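Local coordinates for protein intracellular exo-alpha-(1->5)-L-arabinofuranosidase (Bifidobacterium longum, PDB 2Y2W) that hydrolyses terminal alpha-L-arabinofuranosyl bonds in arabinan and arabinoxylan, as a family 51 glycoside hydrolase active in plant cell wall breakdown, at residues I207-I212 against A335-E340; G232-V237 against K268-K273; P261-W266 against A315-A320; D309-I314 against L396-R401; D339-W344 against G389-T394. All blocks are in the same frame, centred on the assembly; numbering follows the deposited sequence.

Interaction 1. Residues I207-I212 against A335-E340; sequences IKMWCI and ALSFDE
Met209 and Cys211 meet Ser337 and Asp339 straight across the inside of the (beta/alpha)8 barrel, between its fourth and seventh strands, which are not neighbours in the sheet. Even the nearest alpha carbons, those of Cys211 and Asp339, lie 9.4 Å apart, so side chains alone bridge the gap. Met209 does it by length: with CG trans to the backbone N (chi1 -158°) and the rest of the chain extended, its methyl CE arrives 3.7 Å from Ser337 OG. One layer further along the strands, Cys211 SG faces Asp339 OD2 at 4.0 Å. All four residues are buried, and in each strand the inward positions alternate with ones turned out to the helices. Asp339 immediately precedes Glu340, the nucleophile by similarity, so the Cys211-Asp339 layer is the one next to the catalytic centre. Arg109 makes a salt bridge to Glu340 OE2 and a long, weak ion pair with Asp339 OD2, while Tyr286 OH hydrogen-bonds Glu340 OE1. Strand 209-212 runs in the sheet between strands 162-167 and 249-252, with outward Trp210 packed on helices 174-185 and 227-244; on strand 335-341, Phe338 turns out to meet Phe313 of helix 307-327 edge-to-face.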
# COMPACT_ATOMS: atom_id res chain seq x y z
N ILE D 207 24.66 9.50 7.39
CA ILE D 207 23.84 10.29 6.48
C ILE D 207 22.71 10.96 7.27
O ILE D 207 21.82 10.29 7.80
CB ILE D 207 23.31 9.43 5.30
CG1 ILE D 207 24.50 8.89 4.50
CG2 ILE D 207 22.37 10.25 4.41
CD1 ILE D 207 24.14 7.90 3.40
N LYS D 208 22.79 12.29 7.36
CA LYS D 208 21.84 13.11 8.12
C LYS D 208 20.59 13.46 7.32
O LYS D 208 19.47 13.28 7.80
CB LYS D 208 22.51 14.41 8.56
CG LYS D 208 22.99 14.44 10.00
CD LYS D 208 23.62 15.80 10.31
CE LYS D 208 23.82 16.00 11.80
NZ LYS D 208 24.32 17.37 12.10
N MET D 209 20.80 13.98 6.12
CA MET D 209 19.72 14.53 5.31
C MET D 209 19.15 13.49 4.34
O MET D 209 19.88 12.92 3.52
CB MET D 209 20.20 15.78 4.56
CG MET D 209 19.10 16.71 4.11
SD MET D 209 19.78 18.28 3.55
CE MET D 209 18.33 19.06 2.85
N TRP D 210 17.85 13.25 4.45
CA TRP D 210 17.15 12.25 3.65
C TRP D 210 15.95 12.84 2.92
O TRP D 210 15.19 13.62 3.51
CB TRP D 210 16.67 11.09 4.53
CG TRP D 210 17.75 10.27 5.15
CD1 TRP D 210 18.61 10.65 6.14
CD2 TRP D 210 18.08 8.91 4.85
NE1 TRP D 210 19.46 9.62 6.46
CE2 TRP D 210 19.15 8.54 5.69
CE3 TRP D 210 17.56 7.96 3.95
CZ2 TRP D 210 19.72 7.27 5.65
CZ3 TRP D 210 18.13 6.70 3.92
CH2 TRP D 210 19.20 6.36 4.77
N CYS D 211 15.79 12.47 1.66
CA CYS D 211 14.61 12.86 0.89
C CYS D 211 13.60 11.71 0.83
O CYS D 211 13.88 10.64 0.28
CB CYS D 211 15.00 13.29 -0.53
SG CYS D 211 16.09 14.72 -0.56
N ILE D 212 12.43 11.95 1.41
CA ILE D 212 11.37 10.95 1.45
C ILE D 212 10.59 10.98 0.13
O ILE D 212 9.60 11.71 -0.00
CB ILE D 212 10.46 11.13 2.68
CG1 ILE D 212 11.30 11.22 3.96
CG2 ILE D 212 9.47 9.97 2.80
CD1 ILE D 212 10.63 11.92 5.11
N ALA D 335 12.40 24.62 7.06
CA ALA D 335 13.25 25.29 6.08
C ALA D 335 12.95 24.81 4.66
O ALA D 335 12.38 23.73 4.47
CB ALA D 335 14.72 25.07 6.42
N LEU D 336 13.32 25.62 3.68
CA LEU D 336 13.12 25.28 2.28
C LEU D 336 14.36 24.61 1.70
O LEU D 336 15.50 25.00 2.02
CB LEU D 336 12.77 26.53 1.46
CG LEU D 336 11.30 26.90 1.25
CD1 LEU D 336 10.52 27.03 2.56
CD2 LEU D 336 11.21 28.19 0.44
N SER D 337 14.14 23.61 0.85
CA SER D 337 15.22 22.89 0.19
C SER D 337 15.03 22.90 -1.32
O SER D 337 14.28 22.09 -1.87
CB SER D 337 15.30 21.45 0.71
OG SER D 337 16.39 20.76 0.13
N PHE D 338 15.70 23.83 -2.00
CA PHE D 338 15.68 23.91 -3.46
C PHE D 338 16.55 22.81 -4.08
O PHE D 338 17.54 23.09 -4.76
CB PHE D 338 16.13 25.29 -3.93
CG PHE D 338 15.01 26.17 -4.39
CD1 PHE D 338 14.28 26.93 -3.47
CD2 PHE D 338 14.68 26.24 -5.74
CE1 PHE D 338 13.24 27.74 -3.90
CE2 PHE D 338 13.64 27.05 -6.17
CZ PHE D 338 12.92 27.81 -5.26
N ASP D 339 16.15 21.56 -3.86
CA ASP D 339 16.98 20.41 -4.20
C ASP D 339 17.01 20.03 -5.68
O ASP D 339 17.75 19.12 -6.08
CB ASP D 339 16.65 19.19 -3.31
CG ASP D 339 15.17 18.83 -3.31
OD1 ASP D 339 14.39 19.42 -4.09
OD2 ASP D 339 14.79 17.95 -2.51
N GLU D 340 16.23 20.73 -6.50
CA GLU D 340 16.35 20.65 -7.95
C GLU D 340 16.12 22.02 -8.58
O GLU D 340 14.98 22.48 -8.69
CB GLU D 340 15.39 19.60 -8.53
CG GLU D 340 15.92 18.17 -8.46
CD GLU D 340 15.08 17.17 -9.24
OE1 GLU D 340 14.59 17.51 -10.34
OE2 GLU D 340 14.92 16.03 -8.76

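Interaction 2. Residues G232-V237 against K268-K273; sequences GAVDKV and KTVLTK
Val234 and Val270 stand at about a right angle to each other, and a single methyl from each makes the touch, CG1 to CG1 at 4.0 Å. In Val270 this methyl is trans to the backbone N; in Val234 it sits between the N and the carbonyl carbon (chi1 74°), leaving CG2 to lie against Ile212 of the barrel wall. Lys273 takes a different course, its fully extended chain running back across the neighbouring helix until NZ comes 4.3 Å from Gly232 CA, where the glycine presents only backbone. On the way the chain passes Asp235, whose OD2 is 4.4 Å from Lys273 CG. Helices 227-244 and 265-274 follow successive strands of the (beta/alpha)8 barrel and pack side by side on its outside, their short segments running the same way at 29° with axes 9.1 Å apart. Val234 packs toward the sheet and also touches Leu278, and Val270 touches Tyr230 and Ala231 of helix 227-244, whereas the charged groups lie nearer the outer surface. Asp235 and Lys273 have opposite charges, but OD2 and NZ remain 5.6 Å apart. Asp235 OD2 instead hydrogen-bonds His224 of the second subunit. Lys236 NZ likewise forms a salt bridge with Glu229 of that subunit, besides folding back to Gly232 O at 3.1 Å, which it reaches from the opposite face of the carbonyl to Lys236 N.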
# COMPACT_ATOMS: atom_id res chain seq x y z
N GLY D 232 -0.13 11.22 4.19
CA GLY D 232 -0.21 10.02 5.01
C GLY D 232 1.06 9.19 4.98
O GLY D 232 1.50 8.69 6.01
N ALA D 233 1.65 9.05 3.79
CA ALA D 233 2.85 8.24 3.61
C ALA D 233 4.09 8.86 4.25
O ALA D 233 4.82 8.19 4.98
CB ALA D 233 3.08 7.96 2.13
N VAL D 234 4.32 10.15 3.98
CA VAL D 234 5.47 10.87 4.52
C VAL D 234 5.39 11.02 6.05
O VAL D 234 6.41 11.04 6.73
CB VAL D 234 5.70 12.24 3.81
CG1 VAL D 234 4.66 13.28 4.24
CG2 VAL D 234 7.11 12.76 4.06
N ASP D 235 4.17 11.09 6.58
CA ASP D 235 3.96 11.14 8.03
C ASP D 235 4.42 9.84 8.68
O ASP D 235 5.07 9.87 9.73
CB ASP D 235 2.49 11.42 8.36
CG ASP D 235 2.22 11.45 9.87
OD1 ASP D 235 3.08 11.95 10.63
OD2 ASP D 235 1.15 10.97 10.28
N LYS D 236 4.09 8.71 8.06
CA LYS D 236 4.51 7.39 8.54
C LYS D 236 6.03 7.21 8.47
O LYS D 236 6.66 6.79 9.45
CB LYS D 236 3.81 6.28 7.76
CG LYS D 236 2.33 6.12 8.09
CD LYS D 236 1.64 5.15 7.13
CE LYS D 236 0.12 5.18 7.29
NZ LYS D 236 -0.49 6.51 6.98
N VAL D 237 6.61 7.53 7.31
CA VAL D 237 8.05 7.34 7.07
C VAL D 237 8.92 8.29 7.90
O VAL D 237 9.92 7.87 8.48
CB VAL D 237 8.40 7.43 5.56
CG1 VAL D 237 9.89 7.19 5.34
CG2 VAL D 237 7.60 6.41 4.77
N LYS D 268 0.79 22.78 1.76
CA LYS D 268 -0.06 23.03 2.92
C LYS D 268 -0.59 21.73 3.52
O LYS D 268 -0.43 21.50 4.72
CB LYS D 268 -1.22 23.96 2.55
CG LYS D 268 -1.84 24.67 3.74
CD LYS D 268 -2.64 25.91 3.33
CE LYS D 268 -1.74 27.05 2.84
NZ LYS D 268 -1.37 26.93 1.40
N THR D 269 -1.19 20.89 2.68
CA THR D 269 -1.77 19.62 3.13
C THR D 269 -0.70 18.67 3.69
O THR D 269 -0.86 18.12 4.78
CB THR D 269 -2.55 18.93 1.99
OG1 THR D 269 -3.46 19.86 1.40
CG2 THR D 269 -3.33 17.73 2.52
N VAL D 270 0.39 18.51 2.94
CA VAL D 270 1.47 17.59 3.30
C VAL D 270 2.18 18.02 4.58
O VAL D 270 2.33 17.21 5.51
CB VAL D 270 2.47 17.40 2.12
CG1 VAL D 270 3.78 16.77 2.58
CG2 VAL D 270 1.83 16.58 1.01
N LEU D 271 2.59 19.28 4.65
CA LEU D 271 3.34 19.79 5.80
C LEU D 271 2.50 19.89 7.07
O LEU D 271 3.02 19.66 8.16
CB LEU D 271 4.02 21.13 5.48
CG LEU D 271 5.06 21.16 4.35
CD1 LEU D 271 5.54 22.58 4.11
CD2 LEU D 271 6.24 20.22 4.60
N THR D 272 1.21 20.20 6.94
CA THR D 272 0.32 20.30 8.10
C THR D 272 0.24 18.98 8.87
O THR D 272 0.31 18.96 10.10
CB THR D 272 -1.11 20.78 7.70
OG1 THR D 272 -1.03 22.09 7.13
CG2 THR D 272 -2.04 20.82 8.90
N LYS D 273 0.11 17.87 8.13
CA LYS D 273 -0.02 16.55 8.75
C LYS D 273 1.31 16.03 9.30
O LYS D 273 1.37 15.55 10.43
CB LYS D 273 -0.62 15.55 7.76
CG LYS D 273 -1.10 14.25 8.41
CD LYS D 273 -2.04 13.49 7.49
CE LYS D 273 -2.60 12.26 8.18
NZ LYS D 273 -3.57 11.53 7.32

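Interaction 3. Residues P261-W266 against A315-A320; sequences PTFGTW and ATVSDA
Phe263 reaches across to Thr316 and Val317 with the far end of its ring, while the residue before it, Thr262, serves its own segment: Thr262 O accepts the backbone N of Trp266 and so closes the turn from which the helix starts. With CG trans to the backbone N (chi1 -172°), the Phe263 ring extends to helix 307-327, and its two sides then take different neighbours. CE2 lies 3.7 Å from Thr316 CG2 and CE1 4.0 Å from Val317 CG2, both methyls coming in at a slant to the ring; the valine side chain stands roughly at right angles to the phenylalanine. Thr316 turns its methyl to the ring, its OG1 being bonded to Lys312 O of its own helix. Phe313, one turn earlier on helix 307-327, adds an edge-to-face contact to the same ring. The contact joins the end of the loop after barrel strand 249-252 to helix 307-327, next to helix 265-274 on the outside of the (beta/alpha)8 barrel. Gly264, at the N-cap of helix 265-274, has a positive phi of 83°, a conformation that favours glycine. Here the backbones draw close, with 6.1 Å between Gly264 CA and Val317 CA. Gly264 O rests 3.9 Å from Ala320 CB, and two residues after Gly264, Trp266 gives its NE1 hydrogen to Cys253 O.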
# COMPACT_ATOMS: atom_id res chain seq x y z
N PRO D 261 -0.56 22.42 -10.97
CA PRO D 261 -1.93 22.75 -10.57
C PRO D 261 -2.16 22.58 -9.06
O PRO D 261 -3.10 23.16 -8.51
CB PRO D 261 -2.79 21.74 -11.35
CG PRO D 261 -1.86 20.61 -11.65
CD PRO D 261 -0.52 21.23 -11.84
N THR D 262 -1.29 21.80 -8.43
CA THR D 262 -1.36 21.53 -6.99
C THR D 262 -0.41 22.42 -6.17
O THR D 262 -0.25 22.22 -4.96
CB THR D 262 -1.11 20.02 -6.71
OG1 THR D 262 -1.39 19.74 -5.33
CG2 THR D 262 0.33 19.62 -7.04
N PHE D 263 0.18 23.42 -6.83
CA PHE D 263 1.13 24.34 -6.20
C PHE D 263 0.53 25.07 -5.00
O PHE D 263 -0.61 25.55 -5.06
CB PHE D 263 1.66 25.35 -7.22
CG PHE D 263 2.79 26.21 -6.71
CD1 PHE D 263 4.00 25.64 -6.33
CD2 PHE D 263 2.64 27.59 -6.64
CE1 PHE D 263 5.05 26.44 -5.86
CE2 PHE D 263 3.68 28.40 -6.18
CZ PHE D 263 4.89 27.82 -5.79
N GLY D 264 1.29 25.13 -3.91
CA GLY D 264 0.84 25.76 -2.68
C GLY D 264 0.00 24.83 -1.82
O GLY D 264 0.35 24.57 -0.66
N THR D 265 -1.10 24.33 -2.38
CA THR D 265 -2.03 23.45 -1.66
C THR D 265 -1.44 22.07 -1.35
O THR D 265 -1.83 21.43 -0.37
CB THR D 265 -3.36 23.29 -2.42
OG1 THR D 265 -3.10 22.96 -3.79
CG2 THR D 265 -4.18 24.58 -2.37
N TRP D 266 -0.51 21.62 -2.19
CA TRP D 266 0.23 20.40 -1.93
C TRP D 266 1.02 20.54 -0.64
O TRP D 266 0.86 19.74 0.29
CB TRP D 266 1.18 20.08 -3.09
CG TRP D 266 2.08 18.90 -2.84
CD1 TRP D 266 3.28 18.90 -2.17
CD2 TRP D 266 1.86 17.55 -3.26
NE1 TRP D 266 3.81 17.64 -2.14
CE2 TRP D 266 2.96 16.79 -2.80
CE3 TRP D 266 0.84 16.91 -3.97
CZ2 TRP D 266 3.06 15.41 -3.04
CZ3 TRP D 266 0.94 15.54 -4.20
CH2 TRP D 266 2.05 14.81 -3.74
N ALA D 315 8.30 32.69 -1.78
CA ALA D 315 7.26 33.35 -0.98
C ALA D 315 6.07 32.44 -0.70
O ALA D 315 5.60 32.36 0.43
CB ALA D 315 6.81 34.64 -1.66
N THR D 316 5.60 31.75 -1.74
CA THR D 316 4.41 30.91 -1.67
C THR D 316 4.63 29.64 -0.83
O THR D 316 3.77 29.26 -0.03
CB THR D 316 3.90 30.52 -3.08
OG1 THR D 316 3.93 31.67 -3.93
CG2 THR D 316 2.48 29.98 -3.02
N VAL D 317 5.78 29.00 -1.03
CA VAL D 317 6.12 27.78 -0.29
C VAL D 317 6.35 28.09 1.19
O VAL D 317 5.89 27.35 2.06
CB VAL D 317 7.32 27.04 -0.92
CG1 VAL D 317 7.77 25.87 -0.05
CG2 VAL D 317 6.97 26.54 -2.31
N SER D 318 7.05 29.19 1.46
CA SER D 318 7.28 29.66 2.83
C SER D 318 5.98 29.90 3.57
O SER D 318 5.82 29.47 4.72
CB SER D 318 8.12 30.93 2.83
OG SER D 318 9.37 30.72 2.18
N ASP D 319 5.05 30.59 2.91
CA ASP D 319 3.73 30.88 3.48
C ASP D 319 2.97 29.59 3.78
O ASP D 319 2.29 29.48 4.80
CB ASP D 319 2.94 31.77 2.52
CG ASP D 319 1.58 32.15 3.06
OD1 ASP D 319 1.52 32.82 4.12
OD2 ASP D 319 0.57 31.80 2.42
N ALA D 320 3.10 28.62 2.88
CA ALA D 320 2.53 27.28 3.06
C ALA D 320 3.18 26.55 4.23
O ALA D 320 2.50 25.89 5.01
CB ALA D 320 2.66 26.47 1.78

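Interaction 4. Residues D309-I314 against L396-R401; sequences DMTKFI and LKHCDR
The imidazole of His398 receives methyls of Thr311 and Ile314 obliquely. Thr311 CG2 is the one near the outer end of the ring, 4.1 Å from His398 NE2, and the two side chains stand at about a right angle. Ile314 meets the base of the histidine instead: CD1 and CG2 both lie 4.2 Å from His398 CB, approaching it together from the helix side. The histidine is swung toward the helix with CG trans to its own carbonyl carbon (chi1 -64°), which leaves CB beside Ile314 and brings NE2 near Thr311, one turn earlier on helix 307-327. Thr311 OG1 is hydrogen-bonded to Ser307 O of its own helix, while CG2 meets the ring. These are loose van der Waals contacts, partly buried, and Ile314 CA and His398 CA are 7.9 Å apart. Past the histidine the chain bends, with Arg401 N bonded to His398 O at 3.3 Å, and Arg401 then reaches back to the same helix, where NH1 forms a salt bridge with Asp322. Thr394 of helix 382-397 also packs on both Thr311 and Ile314. The arrangement is that of adjoining helices on the outside of a (beta/alpha)8 barrel: helix 307-327, which precedes the seventh strand, packs against the end of helix 382-397 and the turn leading into the eighth strand, 402-408.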
# COMPACT_ATOMS: atom_id res chain seq x y z
N ASP D 309 10.30 34.31 -10.91
CA ASP D 309 9.52 33.10 -10.68
C ASP D 309 9.95 32.45 -9.36
O ASP D 309 9.11 32.08 -8.54
CB ASP D 309 9.68 32.13 -11.86
CG ASP D 309 8.80 30.89 -11.73
OD1 ASP D 309 9.21 29.92 -11.06
OD2 ASP D 309 7.68 30.89 -12.30
N MET D 310 11.27 32.34 -9.16
CA MET D 310 11.84 31.76 -7.95
C MET D 310 11.50 32.57 -6.69
O MET D 310 11.25 31.99 -5.63
CB MET D 310 13.36 31.61 -8.10
CG MET D 310 14.04 30.90 -6.93
SD MET D 310 15.84 30.82 -7.07
CE MET D 310 16.05 29.29 -7.98
N THR D 311 11.48 33.89 -6.81
CA THR D 311 11.10 34.78 -5.70
C THR D 311 9.67 34.50 -5.23
O THR D 311 9.43 34.31 -4.04
CB THR D 311 11.29 36.28 -6.07
OG1 THR D 311 12.65 36.51 -6.45
CG2 THR D 311 10.95 37.18 -4.90
N LYS D 312 8.73 34.47 -6.18
CA LYS D 312 7.35 34.08 -5.90
C LYS D 312 7.25 32.66 -5.36
O LYS D 312 6.52 32.40 -4.41
CB LYS D 312 6.47 34.24 -7.14
CG LYS D 312 5.65 35.52 -7.15
CD LYS D 312 4.82 35.64 -8.42
CE LYS D 312 3.59 36.53 -8.21
NZ LYS D 312 3.92 37.91 -7.73
N PHE D 313 8.00 31.75 -5.98
CA PHE D 313 8.10 30.35 -5.55
C PHE D 313 8.46 30.27 -4.06
O PHE D 313 7.76 29.61 -3.29
CB PHE D 313 9.18 29.63 -6.38
CG PHE D 313 8.96 28.15 -6.53
CD1 PHE D 313 8.68 27.34 -5.43
CD2 PHE D 313 9.06 27.55 -7.79
CE1 PHE D 313 8.50 25.96 -5.59
CE2 PHE D 313 8.88 26.19 -7.95
CZ PHE D 313 8.59 25.39 -6.85
N ILE D 314 9.53 30.97 -3.68
CA ILE D 314 9.99 31.01 -2.29
C ILE D 314 8.92 31.58 -1.36
O ILE D 314 8.65 31.02 -0.30
CB ILE D 314 11.33 31.81 -2.16
CG1 ILE D 314 12.48 30.99 -2.76
CG2 ILE D 314 11.63 32.16 -0.70
CD1 ILE D 314 13.67 31.82 -3.23
N LEU D 396 20.65 33.41 -2.28
CA LEU D 396 21.42 34.08 -1.23
C LEU D 396 20.61 35.19 -0.56
O LEU D 396 20.72 35.39 0.65
CB LEU D 396 22.74 34.62 -1.79
CG LEU D 396 23.86 33.61 -2.05
CD1 LEU D 396 24.92 34.19 -2.97
CD2 LEU D 396 24.49 33.14 -0.75
N LYS D 397 19.79 35.89 -1.34
CA LYS D 397 18.91 36.94 -0.81
C LYS D 397 17.79 36.38 0.07
O LYS D 397 17.17 37.11 0.85
CB LYS D 397 18.33 37.80 -1.93
CG LYS D 397 19.13 39.06 -2.22
CD LYS D 397 18.89 39.61 -3.63
CE LYS D 397 17.75 40.62 -3.69
NZ LYS D 397 16.41 39.99 -3.56
N HIS D 398 17.53 35.08 -0.06
CA HIS D 398 16.50 34.41 0.74
C HIS D 398 17.03 33.17 1.47
O HIS D 398 16.28 32.23 1.74
CB HIS D 398 15.29 34.06 -0.13
CG HIS D 398 14.58 35.25 -0.69
ND1 HIS D 398 13.68 35.99 0.04
CD2 HIS D 398 14.64 35.83 -1.91
CE1 HIS D 398 13.22 36.98 -0.70
NE2 HIS D 398 13.79 36.91 -1.89
N CYS D 399 18.33 33.17 1.79
CA CYS D 399 18.94 32.03 2.47
C CYS D 399 18.62 31.99 3.97
O CYS D 399 19.24 31.24 4.73
CB CYS D 399 20.45 31.97 2.20
SG CYS D 399 21.48 33.13 3.13
N ASP D 400 17.65 32.80 4.39
CA ASP D 400 17.14 32.77 5.75
C ASP D 400 16.10 31.66 5.89
O ASP D 400 15.91 31.11 6.98
CB ASP D 400 16.53 34.12 6.14
CG ASP D 400 15.39 34.56 5.21
OD1 ASP D 400 15.54 34.45 3.97
OD2 ASP D 400 14.36 35.03 5.72
N ARG D 401 15.43 31.35 4.79
CA ARG D 401 14.41 30.32 4.77
C ARG D 401 14.82 29.16 3.86
O ARG D 401 14.41 28.02 4.07
CB ARG D 401 13.06 30.89 4.33
CG ARG D 401 11.86 30.05 4.74
CD ARG D 401 11.68 30.01 6.25
NE ARG D 401 10.67 29.03 6.66
CZ ARG D 401 9.36 29.28 6.70
NH1 ARG D 401 8.88 30.47 6.35
NH2 ARG D 401 8.53 28.32 7.09

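Interaction 5. Residues D339-W344 against G389-T394; sequences DEWGVW and GSLMIT
At the C-terminal end of the seventh barrel strand, Trp341 directly follows Glu340, the catalytic nucleophile by similarity, and its indole points outward to Leu391 and Met392 of helix 382-397. Leu391 comes to the edge of the six-membered ring, near its plane, with CD1 3.9 Å from Trp341 CE3. Met392 takes the other end of that ring: its methyl CE approaches Trp341 CZ2 obliquely at 3.7 Å. The methionine gets there by folding, since CG leaves trans to the backbone N and the chain then bends twice, back toward the tryptophan. In the (beta/alpha)8 barrel this is the space between sheet and outer helix layer, and the residues alternate accordingly, Glu340 facing the active site and Trp341 the helix. The indole is placed by a chi1 of 72°, with CG lodged between the backbone N and the carbonyl carbon. Next along the chain, Gly342 adopts a backbone conformation (phi 135°) that suits glycine. The strand turns a corner at this point and leads to Trp344, important for substrate recognition by similarity, whose ring meets Tyr286 edge-to-face. Leu391 also touches Met310 of helix 307-327.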
# COMPACT_ATOMS: atom_id res chain seq x y z
N ASP D 339 16.15 21.56 -3.86
CA ASP D 339 16.98 20.41 -4.20
C ASP D 339 17.01 20.03 -5.68
O ASP D 339 17.75 19.12 -6.08
CB ASP D 339 16.65 19.19 -3.31
CG ASP D 339 15.17 18.83 -3.31
OD1 ASP D 339 14.39 19.42 -4.09
OD2 ASP D 339 14.79 17.95 -2.51
N GLU D 340 16.23 20.73 -6.50
CA GLU D 340 16.35 20.65 -7.95
C GLU D 340 16.12 22.02 -8.58
O GLU D 340 14.98 22.48 -8.69
CB GLU D 340 15.39 19.60 -8.53
CG GLU D 340 15.92 18.17 -8.46
CD GLU D 340 15.08 17.17 -9.24
OE1 GLU D 340 14.59 17.51 -10.34
OE2 GLU D 340 14.92 16.03 -8.76
N TRP D 341 17.21 22.67 -8.97
CA TRP D 341 17.13 23.97 -9.64
C TRP D 341 18.15 24.06 -10.77
O TRP D 341 19.10 23.29 -10.82
CB TRP D 341 17.30 25.13 -8.65
CG TRP D 341 18.69 25.30 -8.11
CD1 TRP D 341 19.22 24.71 -7.00
CD2 TRP D 341 19.73 26.14 -8.65
NE1 TRP D 341 20.52 25.11 -6.82
CE2 TRP D 341 20.86 25.99 -7.82
CE3 TRP D 341 19.81 26.99 -9.76
CZ2 TRP D 341 22.06 26.67 -8.06
CZ3 TRP D 341 21.00 27.66 -10.00
CH2 TRP D 341 22.11 27.50 -9.15
N GLY D 342 17.93 25.01 -11.68
CA GLY D 342 18.87 25.27 -12.77
C GLY D 342 18.22 25.45 -14.13
O GLY D 342 17.00 25.44 -14.25
N VAL D 343 19.06 25.62 -15.15
CA VAL D 343 18.60 25.78 -16.52
C VAL D 343 18.49 24.43 -17.21
O VAL D 343 19.47 23.67 -17.25
CB VAL D 343 19.53 26.73 -17.33
CG1 VAL D 343 19.16 26.74 -18.80
CG2 VAL D 343 19.47 28.15 -16.76
N TRP D 344 17.30 24.12 -17.73
CA TRP D 344 17.07 22.89 -18.49
C TRP D 344 16.08 23.09 -19.63
O TRP D 344 14.92 23.44 -19.41
CB TRP D 344 16.61 21.75 -17.56
CG TRP D 344 16.14 20.49 -18.26
CD1 TRP D 344 16.60 19.97 -19.44
CD2 TRP D 344 15.12 19.59 -17.80
NE1 TRP D 344 15.93 18.81 -19.74
CE2 TRP D 344 15.01 18.55 -18.76
CE3 TRP D 344 14.28 19.56 -16.68
CZ2 TRP D 344 14.11 17.50 -18.62
CZ3 TRP D 344 13.38 18.51 -16.54
CH2 TRP D 344 13.30 17.49 -17.51
N GLY D 389 23.40 32.65 -12.44
CA GLY D 389 24.02 33.63 -11.56
C GLY D 389 23.00 34.43 -10.77
O GLY D 389 23.19 34.68 -9.58
N SER D 390 21.91 34.83 -11.44
CA SER D 390 20.83 35.58 -10.80
C SER D 390 19.98 34.70 -9.89
O SER D 390 19.45 35.19 -8.88
CB SER D 390 19.96 36.29 -11.84
OG SER D 390 19.13 35.38 -12.54
N LEU D 391 19.83 33.43 -10.24
CA LEU D 391 19.11 32.47 -9.39
C LEU D 391 19.83 32.27 -8.06
O LEU D 391 19.21 32.26 -7.00
CB LEU D 391 18.90 31.13 -10.10
CG LEU D 391 17.98 31.05 -11.32
CD1 LEU D 391 18.04 29.66 -11.93
CD2 LEU D 391 16.54 31.43 -10.99
N MET D 392 21.16 32.12 -8.14
CA MET D 392 22.01 32.02 -6.95
C MET D 392 21.90 33.27 -6.07
O MET D 392 21.89 33.15 -4.84
CB MET D 392 23.47 31.77 -7.36
CG MET D 392 24.44 31.59 -6.19
SD MET D 392 23.95 30.34 -4.99
CE MET D 392 24.21 28.83 -5.93
N ILE D 393 21.83 34.44 -6.70
CA ILE D 393 21.63 35.71 -6.00
C ILE D 393 20.30 35.72 -5.22
O ILE D 393 20.27 36.11 -4.05
CB ILE D 393 21.71 36.92 -6.97
CG1 ILE D 393 23.17 37.17 -7.39
CG2 ILE D 393 21.10 38.19 -6.36
CD1 ILE D 393 23.35 38.09 -8.58
N THR D 394 19.23 35.27 -5.87
CA THR D 394 17.91 35.17 -5.22
C THR D 394 17.95 34.17 -4.07
O THR D 394 17.33 34.40 -3.02
CB THR D 394 16.80 34.79 -6.23
OG1 THR D 394 16.76 35.75 -7.29
CG2 THR D 394 15.43 34.75 -5.56

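How the interactions relate
From the N terminus, strand 209-212 opens interaction 1, which closes 123 residues later at strand 335-341 and spans the barrel interior. Within that long loop lie interactions 2 and 3, and these cross each other: 232-237 pairs with 268-273, while 261-266, on the way into the same helix, pairs with 315-320. Interaction 4 starts on helix 307-327, crosses both interaction 3 and interaction 1, and closes at 396-401; interaction 5 begins where interaction 1 ends, sharing Asp339 and Glu340, and lies wholly within interaction 4. Interactions 2 to 4 tie successive outer helices and the turns at their ends, interaction 5 joins the seventh strand to helix 382-397, and Phe263 against Phe313 connects interactions 3 and 4.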